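Probable 2-hydroxyhepta-2,4-diene-1,7-dioate isomerase (Thermus thermophilus, PDB 2DFU) probably isomerises 2-hydroxyhepta-2,4-diene-1,7-dioate as a metal-binding member of the fumarylacetoacetate hydrolase family. Local coordinates at residues M1-G9 / G171-N179; Y34-L42 / R88-W96. All coordinates share one frame; numbering follows the deposited sequence.

Contact 1: residues M1-G9 / G171-N179; sequences MKILRFNEG and GPWLETDLN
An antiparallel strand pairing joins the N-terminal strand 2-6 to strand 173-175, with I3 and L174 as its hydrogen-bonded pair: I3 N reaches L174 O at 2.8 Å, and L174 N returns to I3 O. The ladder runs on to the chain terminus, where T176 N donates to M1 O at 3.0 Å. There the terminal amine M1 N bonds T176 OG1 at 2.8 Å and forms a salt bridge with E175 OE2 at 3.1 Å, meeting that oxygen on its syn side, 29° out of the carboxylate plane. D177 N takes the anti lone pair of the same OE2, and K2 NZ uses the anti lone pair of E175 OE1 at 2.8 Å. Three donors thus grip one buried carboxylate and probably fix its rotation; the two positive charges would favour its ionised form. The K2 chain, bent at chi2 (73°) and chi4 (80°), passes with CG over one face of the W173 ring, 3.5 Å from W173 NE1, before turning to the glutamate. V249 O receives both K2 NZ and W173 NE1. One residue past the I3-L174 pair, L4 CB packs on W173 CB. I3 and L174 point the same way on the other face from K2 and E175, I3 CB 3.9 Å from L174 CG, while I3 CD1 meets T176 CG2. This is antiparallel pairing within a larger β-sheet, where strand 2-6 also neighbours strand 10-15, ended by the salt-bridge network of M1, K2 and E175.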
loop_
_atom_site.group_PDB
_atom_site.type_symbol
_atom_site.label_atom_id
_atom_site.label_comp_id
_atom_site.label_asym_id
_atom_site.label_seq_id
_atom_site.Cartn_x
_atom_site.Cartn_y
_atom_site.Cartn_z
ATOM N N MET A 1 6.566 4.064 -26.779
ATOM C CA MET A 1 7.686 3.078 -26.768
ATOM C C MET A 1 7.484 2.120 -25.598
ATOM O O MET A 1 6.639 2.358 -24.730
ATOM C CB MET A 1 9.032 3.801 -26.618
ATOM C CG MET A 1 9.232 4.466 -25.257
ATOM S SD MET A 1 10.682 5.564 -25.183
ATOM C CE MET A 1 9.950 7.109 -25.813
ATOM N N LYS A 2 8.250 1.035 -25.585
ATOM C CA LYS A 2 8.150 0.056 -24.513
ATOM C C LYS A 2 9.235 0.285 -23.476
ATOM O O LYS A 2 10.422 0.274 -23.786
ATOM C CB LYS A 2 8.265 -1.370 -25.068
ATOM C CG LYS A 2 6.944 -2.019 -25.513
ATOM C CD LYS A 2 6.407 -1.432 -26.790
ATOM C CE LYS A 2 5.321 -2.312 -27.415
ATOM N NZ LYS A 2 3.982 -2.157 -26.789
ATOM N N ILE A 3 8.821 0.499 -22.235
ATOM C CA ILE A 3 9.756 0.720 -21.140
ATOM C C ILE A 3 9.680 -0.477 -20.200
ATOM O O ILE A 3 8.587 -0.920 -19.841
ATOM C CB ILE A 3 9.396 2.009 -20.355
ATOM C CG1 ILE A 3 9.824 3.240 -21.164
ATOM C CG2 ILE A 3 10.039 1.984 -18.966
ATOM C CD1 ILE A 3 9.494 4.561 -20.489
ATOM N N LEU A 4 10.834 -1.003 -19.801
ATOM C CA LEU A 4 10.837 -2.148 -18.895
ATOM C C LEU A 4 11.838 -2.027 -17.755
ATOM O O LEU A 4 12.715 -1.168 -17.769
ATOM C CB LEU A 4 11.134 -3.438 -19.662
ATOM C CG LEU A 4 12.533 -3.532 -20.276
ATOM C CD1 LEU A 4 12.953 -4.991 -20.433
ATOM C CD2 LEU A 4 12.540 -2.816 -21.611
ATOM N N ARG A 5 11.669 -2.884 -16.755
ATOM C CA ARG A 5 12.576 -2.946 -15.607
ATOM C C ARG A 5 13.136 -4.351 -15.659
ATOM O O ARG A 5 12.390 -5.298 -15.888
ATOM C CB ARG A 5 11.837 -2.767 -14.277
ATOM C CG ARG A 5 11.684 -1.336 -13.829
ATOM C CD ARG A 5 11.001 -1.276 -12.465
ATOM N NE ARG A 5 11.896 -1.628 -11.366
ATOM C CZ ARG A 5 11.725 -2.660 -10.544
ATOM N NH1 ARG A 5 10.692 -3.479 -10.681
ATOM N NH2 ARG A 5 12.581 -2.849 -9.548
ATOM N N PHE A 6 14.435 -4.497 -15.439
ATOM C CA PHE A 6 15.042 -5.816 -15.503
ATOM C C PHE A 6 16.250 -5.972 -14.583
ATOM O O PHE A 6 16.793 -4.992 -14.068
ATOM C CB PHE A 6 15.464 -6.111 -16.942
ATOM C CG PHE A 6 16.489 -5.158 -17.472
ATOM C CD1 PHE A 6 16.125 -3.879 -17.877
ATOM C CD2 PHE A 6 17.832 -5.522 -17.521
ATOM C CE1 PHE A 6 17.082 -2.971 -18.319
ATOM C CE2 PHE A 6 18.799 -4.622 -17.959
ATOM C CZ PHE A 6 18.423 -3.340 -18.360
ATOM N N ASN A 7 16.661 -7.221 -14.390
ATOM C CA ASN A 7 17.804 -7.555 -13.549
ATOM C C ASN A 7 17.768 -6.862 -12.190
ATOM O O ASN A 7 16.774 -6.957 -11.485
ATOM C CB ASN A 7 19.102 -7.239 -14.298
ATOM C CG ASN A 7 19.315 -8.155 -15.498
ATOM O OD1 ASN A 7 18.533 -9.081 -15.732
ATOM N ND2 ASN A 7 20.375 -7.902 -16.261
ATOM N N GLU A 8 18.828 -6.163 -11.808
ATOM C CA GLU A 8 18.809 -5.510 -10.500
ATOM C C GLU A 8 18.100 -4.156 -10.492
ATOM O O GLU A 8 18.709 -3.125 -10.196
ATOM C CB GLU A 8 20.232 -5.357 -9.939
ATOM C CG GLU A 8 21.244 -4.748 -10.897
ATOM C CD GLU A 8 21.793 -5.758 -11.899
ATOM O OE1 GLU A 8 22.382 -6.773 -11.468
ATOM O OE2 GLU A 8 21.641 -5.537 -13.115
ATOM N N GLY A 9 16.809 -4.169 -10.811
ATOM C CA GLY A 9 16.031 -2.943 -10.821
ATOM C C GLY A 9 16.475 -1.910 -11.845
ATOM O O GLY A 9 16.283 -0.710 -11.645
ATOM N N GLY A 171 3.196 -6.881 -15.979
ATOM C CA GLY A 171 4.172 -6.734 -17.048
ATOM C C GLY A 171 3.569 -6.959 -18.427
ATOM O O GLY A 171 2.361 -6.814 -18.601
ATOM N N PRO A 172 4.378 -7.326 -19.434
ATOM C CA PRO A 172 5.831 -7.550 -19.393
ATOM C C PRO A 172 6.587 -6.229 -19.348
ATOM O O PRO A 172 7.756 -6.160 -18.959
ATOM C CB PRO A 172 6.089 -8.276 -20.706
ATOM C CG PRO A 172 5.148 -7.531 -21.644
ATOM C CD PRO A 172 3.864 -7.485 -20.810
ATOM N N TRP A 173 5.908 -5.181 -19.784
ATOM C CA TRP A 173 6.514 -3.873 -19.806
ATOM C C TRP A 173 5.426 -2.844 -19.988
ATOM O O TRP A 173 4.247 -3.156 -20.084
ATOM C CB TRP A 173 7.533 -3.787 -20.954
ATOM C CG TRP A 173 7.067 -4.511 -22.168
ATOM C CD1 TRP A 173 5.963 -4.179 -22.982
ATOM C CD2 TRP A 173 7.736 -5.620 -22.818
ATOM N NE1 TRP A 173 5.862 -4.979 -24.078
ATOM C CE2 TRP A 173 6.993 -5.935 -23.988
ATOM C CE3 TRP A 173 8.863 -6.368 -22.515
ATOM C CZ2 TRP A 173 7.383 -6.978 -24.802
ATOM C CZ3 TRP A 173 9.262 -7.412 -23.329
ATOM C CH2 TRP A 173 8.510 -7.726 -24.480
ATOM N N LEU A 174 5.826 -1.576 -19.984
ATOM C CA LEU A 174 4.796 -0.594 -20.204
ATOM C C LEU A 174 4.965 0.140 -21.520
ATOM O O LEU A 174 6.050 0.344 -22.043
ATOM C CB LEU A 174 4.698 0.348 -19.004
ATOM C CG LEU A 174 5.801 1.396 -18.973
ATOM C CD1 LEU A 174 5.434 2.651 -19.769
ATOM C CD2 LEU A 174 6.098 1.870 -17.554
ATOM N N GLU A 175 3.806 0.447 -22.094
ATOM C CA GLU A 175 3.781 1.195 -23.328
ATOM C C GLU A 175 3.417 2.649 -23.037
ATOM O O GLU A 175 2.441 2.948 -22.362
ATOM C CB GLU A 175 2.720 0.540 -24.215
ATOM C CG GLU A 175 2.270 1.400 -25.391
ATOM C CD GLU A 175 3.435 1.638 -26.320
ATOM O OE1 GLU A 175 3.976 0.671 -26.841
ATOM O OE2 GLU A 175 3.793 2.793 -26.522
ATOM N N THR A 176 4.230 3.587 -23.512
ATOM C CA THR A 176 3.997 5.009 -23.248
ATOM C C THR A 176 3.005 5.683 -24.199
ATOM O O THR A 176 2.406 6.700 -23.857
ATOM C CB THR A 176 5.299 5.821 -23.342
ATOM O OG1 THR A 176 5.776 5.783 -24.690
ATOM C CG2 THR A 176 6.362 5.256 -22.403
ATOM N N ASP A 177 2.841 5.120 -25.390
ATOM C CA ASP A 177 1.951 5.698 -26.386
ATOM C C ASP A 177 0.727 4.818 -26.658
ATOM O O ASP A 177 0.821 3.799 -27.338
ATOM C CB ASP A 177 2.753 5.942 -27.670
ATOM C CG ASP A 177 1.953 6.658 -28.735
ATOM O OD1 ASP A 177 1.029 7.422 -28.384
ATOM O OD2 ASP A 177 2.263 6.469 -29.928
ATOM N N LEU A 178 -0.426 5.221 -26.131
ATOM C CA LEU A 178 -1.638 4.436 -26.318
ATOM C C LEU A 178 -2.915 5.220 -26.016
ATOM O O LEU A 178 -2.887 6.187 -25.256
ATOM C CB LEU A 178 -1.583 3.225 -25.389
ATOM C CG LEU A 178 -2.705 2.192 -25.470
ATOM C CD1 LEU A 178 -2.344 1.158 -26.519
ATOM C CD2 LEU A 178 -2.893 1.518 -24.113
ATOM N N ASN A 179 -4.026 4.812 -26.629
ATOM C CA ASN A 179 -5.349 5.352 -26.303
ATOM C C ASN A 179 -6.108 4.337 -25.481
ATOM O O ASN A 179 -6.610 3.339 -25.972
ATOM C CB ASN A 179 -6.133 5.666 -27.585
ATOM C CG ASN A 179 -7.515 6.214 -27.252
ATOM O OD1 ASN A 179 -7.930 6.294 -26.096
ATOM N ND2 ASN A 179 -8.250 6.605 -28.310
HETATM O O HOH W 1 9.251 -4.546 -17.049
#

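Contact 2: residues Y34-L42 / R88-W96; sequences YDLASVTLL and RPGNPRDPW
N91 reaches across to the 3-10 segment 36-38 with its side-chain amide: ND2 donates to L36 O at 3.0 Å, with L36 O close to the amide plane but the donor 42° above the carbonyl plane. A weak second bond runs from N91 ND2 to V39 O at 3.1 Å. V39 N also binds L36 O, from the opposite face of that carbonyl. Alongside, L36 CG lies 3.7 Å from N91 OD1, and R93 lays its aliphatic part against A37, CB to CB 3.7 Å. Farther along, L41 CD1 sits against P92 CD at 3.9 Å and P89 CG, its side chain crossing both prolines at about a right angle, while L42 CD2 lies beside R88 CD. Water 2 bridges L41 O and P89 O. The amide is positioned by its own turn: with CG anti to the backbone N (chi1 -173°), OD1 accepts R93 N at 2.9 Å as an Asx turn within the type I turn N91-D94. T98 OG1, in turn, accepts N91 N. A leucine here would probably leave L36 O without its cross-segment donor and R93 N without its acceptor, setting the turn freer to shift. One buried amide therefore serves both segments, its NH2 spent on the opposite backbone and its oxygen on its own turn.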
loop_
_atom_site.group_PDB
_atom_site.type_symbol
_atom_site.label_atom_id
_atom_site.label_comp_id
_atom_site.label_asym_id
_atom_site.label_seq_id
_atom_site.Cartn_x
_atom_site.Cartn_y
_atom_site.Cartn_z
ATOM N N TYR A 34 21.387 -5.211 -23.756
ATOM C CA TYR A 34 21.297 -6.626 -23.424
ATOM C C TYR A 34 20.307 -7.284 -24.366
ATOM O O TYR A 34 19.456 -6.609 -24.937
ATOM C CB TYR A 34 20.762 -6.827 -22.003
ATOM C CG TYR A 34 21.465 -6.066 -20.904
ATOM C CD1 TYR A 34 21.330 -4.682 -20.781
ATOM C CD2 TYR A 34 22.234 -6.741 -19.953
ATOM C CE1 TYR A 34 21.942 -3.987 -19.734
ATOM C CE2 TYR A 34 22.848 -6.060 -18.904
ATOM C CZ TYR A 34 22.699 -4.685 -18.799
ATOM O OH TYR A 34 23.301 -4.017 -17.756
ATOM N N ASP A 35 20.411 -8.599 -24.533
ATOM C CA ASP A 35 19.438 -9.311 -25.355
ATOM C C ASP A 35 18.272 -9.560 -24.406
ATOM O O ASP A 35 18.480 -9.880 -23.238
ATOM C CB ASP A 35 19.980 -10.663 -25.848
ATOM C CG ASP A 35 20.997 -10.513 -26.964
ATOM O OD1 ASP A 35 20.781 -9.664 -27.855
ATOM O OD2 ASP A 35 22.006 -11.253 -26.959
ATOM N N LEU A 36 17.050 -9.415 -24.897
ATOM C CA LEU A 36 15.887 -9.632 -24.056
ATOM C C LEU A 36 15.919 -10.999 -23.371
ATOM O O LEU A 36 15.664 -11.111 -22.167
ATOM C CB LEU A 36 14.606 -9.516 -24.885
ATOM C CG LEU A 36 13.322 -9.738 -24.086
ATOM C CD1 LEU A 36 13.255 -8.753 -22.921
ATOM C CD2 LEU A 36 12.121 -9.573 -24.998
ATOM N N ALA A 37 16.236 -12.033 -24.145
ATOM C CA ALA A 37 16.271 -13.398 -23.630
ATOM C C ALA A 37 17.251 -13.594 -22.478
ATOM O O ALA A 37 17.120 -14.539 -21.708
ATOM C CB ALA A 37 16.600 -14.384 -24.776
ATOM N N SER A 38 18.218 -12.696 -22.350
ATOM C CA SER A 38 19.222 -12.806 -21.298
ATOM C C SER A 38 18.923 -12.058 -19.998
ATOM O O SER A 38 19.654 -12.215 -19.018
ATOM C CB SER A 38 20.580 -12.332 -21.829
ATOM O OG SER A 38 20.946 -13.042 -22.999
ATOM N N VAL A 39 17.879 -11.237 -19.971
ATOM C CA VAL A 39 17.584 -10.502 -18.744
ATOM C C VAL A 39 16.420 -11.089 -17.966
ATOM O O VAL A 39 15.642 -11.875 -18.492
ATOM C CB VAL A 39 17.266 -9.008 -19.030
ATOM C CG1 VAL A 39 18.356 -8.405 -19.894
ATOM C CG2 VAL A 39 15.902 -8.872 -19.707
ATOM N N THR A 40 16.322 -10.713 -16.696
ATOM C CA THR A 40 15.219 -11.164 -15.860
ATOM C C THR A 40 14.211 -10.015 -15.817
ATOM O O THR A 40 14.466 -8.971 -15.212
ATOM C CB THR A 40 15.682 -11.475 -14.428
ATOM O OG1 THR A 40 16.607 -12.574 -14.453
ATOM C CG2 THR A 40 14.489 -11.837 -13.554
ATOM N N LEU A 41 13.078 -10.207 -16.484
ATOM C CA LEU A 41 12.033 -9.194 -16.524
ATOM C C LEU A 41 11.391 -8.989 -15.163
ATOM O O LEU A 41 11.062 -9.947 -14.478
ATOM C CB LEU A 41 10.940 -9.592 -17.510
ATOM C CG LEU A 41 10.833 -8.850 -18.836
ATOM C CD1 LEU A 41 9.441 -9.098 -19.399
ATOM C CD2 LEU A 41 11.053 -7.358 -18.636
ATOM N N LEU A 42 11.205 -7.729 -14.790
ATOM C CA LEU A 42 10.584 -7.376 -13.520
ATOM C C LEU A 42 9.307 -6.577 -13.780
ATOM O O LEU A 42 9.061 -6.126 -14.900
ATOM C CB LEU A 42 11.537 -6.501 -12.693
ATOM C CG LEU A 42 12.909 -7.068 -12.316
ATOM C CD1 LEU A 42 13.749 -5.977 -11.636
ATOM C CD2 LEU A 42 12.721 -8.277 -11.386
ATOM N N ARG A 88 6.791 -11.262 -10.824
ATOM C CA ARG A 88 7.482 -11.100 -12.100
ATOM C C ARG A 88 6.727 -11.675 -13.286
ATOM O O ARG A 88 6.145 -12.750 -13.206
ATOM C CB ARG A 88 8.874 -11.748 -12.059
ATOM C CG ARG A 88 9.851 -11.115 -11.077
ATOM C CD ARG A 88 11.229 -11.736 -11.224
ATOM N NE ARG A 88 11.203 -13.153 -10.871
ATOM C CZ ARG A 88 11.262 -13.604 -9.624
ATOM N NH1 ARG A 88 11.362 -12.747 -8.612
ATOM N NH2 ARG A 88 11.204 -14.907 -9.388
ATOM N N PRO A 89 6.732 -10.949 -14.412
ATOM C CA PRO A 89 6.058 -11.377 -15.633
ATOM C C PRO A 89 6.970 -12.337 -16.388
ATOM O O PRO A 89 8.194 -12.214 -16.342
ATOM C CB PRO A 89 5.880 -10.073 -16.396
ATOM C CG PRO A 89 7.147 -9.338 -16.049
ATOM C CD PRO A 89 7.275 -9.585 -14.561
ATOM N N GLY A 90 6.380 -13.296 -17.082
ATOM C CA GLY A 90 7.204 -14.204 -17.846
ATOM C C GLY A 90 7.874 -13.444 -18.979
ATOM O O GLY A 90 7.259 -12.580 -19.608
ATOM N N ASN A 91 9.148 -13.747 -19.213
ATOM C CA ASN A 91 9.918 -13.140 -20.295
ATOM C C ASN A 91 9.364 -13.740 -21.600
ATOM O O ASN A 91 9.315 -14.961 -21.752
ATOM C CB ASN A 91 11.394 -13.517 -20.130
ATOM C CG ASN A 91 12.303 -12.793 -21.099
ATOM O OD1 ASN A 91 12.055 -12.761 -22.305
ATOM N ND2 ASN A 91 13.375 -12.218 -20.573
ATOM N N PRO A 92 8.932 -12.893 -22.550
ATOM C CA PRO A 92 8.384 -13.374 -23.825
ATOM C C PRO A 92 9.291 -14.326 -24.618
ATOM O O PRO A 92 8.827 -15.039 -25.508
ATOM C CB PRO A 92 8.094 -12.081 -24.584
ATOM C CG PRO A 92 7.726 -11.142 -23.486
ATOM C CD PRO A 92 8.795 -11.429 -22.447
ATOM N N ARG A 93 10.578 -14.338 -24.298
ATOM C CA ARG A 93 11.508 -15.224 -24.994
ATOM C C ARG A 93 11.508 -16.638 -24.391
ATOM O O ARG A 93 12.057 -17.567 -24.982
ATOM C CB ARG A 93 12.913 -14.626 -24.965
ATOM C CG ARG A 93 12.977 -13.223 -25.567
ATOM C CD ARG A 93 12.620 -13.205 -27.060
ATOM N NE ARG A 93 13.612 -13.907 -27.874
ATOM C CZ ARG A 93 14.063 -13.475 -29.052
ATOM N NH1 ARG A 93 13.610 -12.337 -29.568
ATOM N NH2 ARG A 93 14.982 -14.176 -29.711
ATOM N N ASP A 94 10.886 -16.786 -23.220
ATOM C CA ASP A 94 10.755 -18.073 -22.511
ATOM C C ASP A 94 9.750 -17.858 -21.371
ATOM O O ASP A 94 10.102 -17.898 -20.195
ATOM C CB ASP A 94 12.110 -18.533 -21.955
ATOM C CG ASP A 94 12.005 -19.815 -21.136
ATOM O OD1 ASP A 94 11.056 -20.600 -21.361
ATOM O OD2 ASP A 94 12.880 -20.043 -20.271
ATOM N N PRO A 95 8.471 -17.644 -21.728
ATOM C CA PRO A 95 7.308 -17.393 -20.869
ATOM C C PRO A 95 7.148 -18.245 -19.625
ATOM O O PRO A 95 7.316 -17.776 -18.501
ATOM C CB PRO A 95 6.123 -17.589 -21.814
ATOM C CG PRO A 95 6.685 -17.308 -23.155
ATOM C CD PRO A 95 8.030 -17.959 -23.098
ATOM N N TRP A 96 6.799 -19.503 -19.843
ATOM C CA TRP A 96 6.548 -20.439 -18.760
ATOM C C TRP A 96 7.756 -20.801 -17.911
ATOM O O TRP A 96 7.612 -21.183 -16.752
ATOM C CB TRP A 96 5.910 -21.690 -19.352
ATOM C CG TRP A 96 4.923 -21.335 -20.422
ATOM C CD1 TRP A 96 4.947 -21.741 -21.727
ATOM C CD2 TRP A 96 3.774 -20.486 -20.288
ATOM N NE1 TRP A 96 3.888 -21.200 -22.412
ATOM C CE2 TRP A 96 3.150 -20.426 -21.556
ATOM C CE3 TRP A 96 3.211 -19.770 -19.221
ATOM C CZ2 TRP A 96 1.991 -19.678 -21.787
ATOM C CZ3 TRP A 96 2.054 -19.024 -19.451
ATOM C CH2 TRP A 96 1.457 -18.986 -20.723
HETATM O O HOH W 2 10.896 -12.581 -15.228
HETATM O O HOH W 3 12.645 -12.999 -17.318
#

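In the fold
From the N terminus, strand 2-6 comes first, and contact 1 pairs it with strand 168-175, closing a loop of 161 residues. Contact 2 is nested inside that loop: segment 34-42 meets segment 88-96 after a shorter excursion of 45 residues. Each contact joins the N-terminal region to the fumarylacetoacetate hydrolase-like part of the chain. Their centres lie 12 Å apart and they touch, because strand 41-42 is a further antiparallel neighbour of strand 2-6, following strand 168-175 along the same edge: L42 N lies 2.9 Å from R5 O, and N7 OD1 probably bonds T40 N. W173 of contact 1 also touches L36 and P92, one from each segment of contact 2.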